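Local coordinates for pfam DUF1093 family protein (Bacillus subtilis, PDB 3NPP) that is of unknown function; it belongs to the DUF1093 family and is probably exported, being made with a likely signal sequence, at residues 30-35 with 44-49. Numbering follows the deposited sequence.
Sequences YTLDGY and VTFFAG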
loop_
_atom_site.group_PDB
_atom_site.type_symbol
_atom_site.label_atom_id
_atom_site.label_comp_id
_atom_site.label_asym_id
_atom_site.label_seq_id
_atom_site.Cartn_x
_atom_site.Cartn_y
_atom_site.Cartn_z
ATOM N N TYR A 30 5.115 4.771 -17.945
ATOM C CA TYR A 30 6.049 3.750 -18.448
ATOM C C TYR A 30 5.586 2.416 -17.925
ATOM O O TYR A 30 5.173 2.342 -16.779
ATOM C CB TYR A 30 7.478 4.011 -17.953
ATOM C CG TYR A 30 8.035 5.308 -18.461
ATOM C CD1 TYR A 30 7.829 6.493 -17.764
ATOM C CD2 TYR A 30 8.744 5.363 -19.661
ATOM C CE1 TYR A 30 8.351 7.718 -18.255
ATOM C CE2 TYR A 30 9.238 6.565 -20.146
ATOM C CZ TYR A 30 9.032 7.738 -19.434
ATOM O OH TYR A 30 9.494 8.942 -19.940
ATOM N N THR A 31 5.589 1.392 -18.772
ATOM C CA THR A 31 5.396 0.000 -18.341
ATOM C C THR A 31 6.612 -0.775 -18.802
ATOM O O THR A 31 6.792 -0.979 -19.997
ATOM C CB THR A 31 4.122 -0.610 -18.916
ATOM O OG1 THR A 31 2.984 0.062 -18.371
ATOM C CG2 THR A 31 4.029 -2.117 -18.561
ATOM N N LEU A 32 7.452 -1.181 -17.853
ATOM C CA LEU A 32 8.763 -1.709 -18.145
ATOM C C LEU A 32 8.982 -3.001 -17.376
ATOM O O LEU A 32 8.411 -3.181 -16.301
ATOM C CB LEU A 32 9.824 -0.679 -17.735
ATOM C CG LEU A 32 9.790 0.687 -18.443
ATOM C CD1 LEU A 32 10.709 1.663 -17.770
ATOM C CD2 LEU A 32 10.151 0.529 -19.913
ATOM N N ASP A 33 9.825 -3.891 -17.931
ATOM C CA ASP A 33 10.299 -5.053 -17.200
ATOM C C ASP A 33 11.450 -4.645 -16.342
ATOM O O ASP A 33 12.285 -3.860 -16.766
ATOM C CB ASP A 33 10.739 -6.183 -18.140
ATOM C CG ASP A 33 9.573 -6.825 -18.864
ATOM O OD1 ASP A 33 8.408 -6.762 -18.381
ATOM O OD2 ASP A 33 9.835 -7.405 -19.918
ATOM N N GLY A 34 11.524 -5.206 -15.147
ATOM C CA GLY A 34 12.561 -4.835 -14.184
ATOM C C GLY A 34 12.881 -5.961 -13.245
ATOM O O GLY A 34 12.441 -7.085 -13.458
ATOM N N TYR A 35 13.692 -5.669 -12.238
ATOM C CA TYR A 35 14.111 -6.669 -11.276
ATOM C C TYR A 35 14.002 -6.086 -9.894
ATOM O O TYR A 35 14.363 -4.918 -9.691
ATOM C CB TYR A 35 15.538 -7.165 -11.606
ATOM C CG TYR A 35 15.576 -7.880 -12.964
ATOM C CD1 TYR A 35 15.728 -7.155 -14.151
ATOM C CD2 TYR A 35 15.320 -9.258 -13.068
ATOM C CE1 TYR A 35 15.673 -7.782 -15.407
ATOM C CE2 TYR A 35 15.294 -9.911 -14.337
ATOM C CZ TYR A 35 15.460 -9.150 -15.488
ATOM O OH TYR A 35 15.422 -9.731 -16.726
ATOM N N VAL A 44 6.502 -3.382 -14.058
ATOM C CA VAL A 44 6.076 -2.235 -13.281
ATOM C C VAL A 44 5.495 -1.159 -14.216
ATOM O O VAL A 44 6.080 -0.854 -15.243
ATOM C CB VAL A 44 7.241 -1.706 -12.394
ATOM C CG1 VAL A 44 8.479 -1.323 -13.222
ATOM C CG2 VAL A 44 6.765 -0.564 -11.513
ATOM N N THR A 45 4.320 -0.655 -13.863
ATOM C CA THR A 45 3.701 0.503 -14.461
ATOM C C THR A 45 3.789 1.643 -13.459
ATOM O O THR A 45 3.377 1.485 -12.334
ATOM C CB THR A 45 2.249 0.216 -14.773
ATOM O OG1 THR A 45 2.203 -0.743 -15.817
ATOM C CG2 THR A 45 1.486 1.473 -15.204
ATOM N N PHE A 46 4.334 2.776 -13.879
ATOM C CA PHE A 46 4.480 3.917 -13.036
ATOM C C PHE A 46 4.405 5.191 -13.870
ATOM O O PHE A 46 4.497 5.144 -15.118
ATOM C CB PHE A 46 5.789 3.837 -12.274
ATOM C CG PHE A 46 7.026 3.886 -13.158
ATOM C CD1 PHE A 46 7.507 2.739 -13.766
ATOM C CD2 PHE A 46 7.695 5.085 -13.371
ATOM C CE1 PHE A 46 8.623 2.790 -14.547
ATOM C CE2 PHE A 46 8.809 5.145 -14.174
ATOM C CZ PHE A 46 9.283 4.019 -14.752
ATOM N N PHE A 47 4.243 6.321 -13.186
ATOM C CA PHE A 47 4.065 7.623 -13.848
ATOM C C PHE A 47 5.085 8.614 -13.315
ATOM O O PHE A 47 5.388 8.594 -12.130
ATOM C CB PHE A 47 2.660 8.169 -13.620
ATOM C CG PHE A 47 1.586 7.333 -14.220
ATOM C CD1 PHE A 47 1.141 6.185 -13.574
ATOM C CD2 PHE A 47 0.994 7.694 -15.420
ATOM C CE1 PHE A 47 0.144 5.393 -14.126
ATOM C CE2 PHE A 47 -0.008 6.917 -15.972
ATOM C CZ PHE A 47 -0.435 5.762 -15.318
ATOM N N ALA A 48 5.619 9.468 -14.184
ATOM C CA ALA A 48 6.460 10.583 -13.761
ATOM C C ALA A 48 5.821 11.873 -14.236
ATOM O O ALA A 48 5.114 11.886 -15.241
ATOM C CB ALA A 48 7.890 10.426 -14.326
ATOM N N GLY A 49 6.079 12.964 -13.522
ATOM C CA GLY A 49 5.599 14.298 -13.892
ATOM C C GLY A 49 6.380 14.987 -14.993
ATOM O O GLY A 49 6.117 16.164 -15.275
#
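Residues 30-35 and 44-48 lie on the facing strands 27-35 and 41-48 of an antiparallel beta hairpin, stitched by four backbone hydrogen bonds in two reciprocal pairs. Tyr-30 and Phe-46 form one hydrogen-bonded pair, its straighter link running 2.9 Å from Tyr-30 N to Phe-46 O; Leu-32 and Val-44 form the other. All four side chains share the buried face, where apolar groups and the tyrosine ring suit a site shielded from water. The first torsion of Phe-46 places CG in the crowded position between backbone N and carbonyl carbon (chi1 64°), which swings the ring across to the opposite strand. Tyr-30 CB thus sits over one face of that ring in a CH-pi contact, 3.7 Å from Phe-46 CZ. The two rings are near parallel but slid apart, barely overlapping, while Leu-32 CD1 meets the Phe-46 edge at CE1, 4.0 Å away. An alanine at Phe-46 would remove this ring and would probably leave Tyr-30 CB and Leu-32 CD1 poorly packed. Tyrosine suits its place because the ring packs while the tip stays polar: Tyr-30 OH is hydrogen-bonded to Leu-52 N.

The other face is looser and more open to solvent. There Thr-31 and Thr-45, a non-hydrogen-bonded pair of beta-branched residues well suited to strands, lie side by side, with a hydrogen bond of 2.8 Å between Thr-31 OG1 and Thr-45 OG1. Beyond the packed face, Val-44 and Phe-46 rest on strand 57-63, and Leu-32 and Val-44 on strand 9-15; at Val-44, strand 41-48 pairs in parallel with a strand of the second subunit, extending the sheet across the interface.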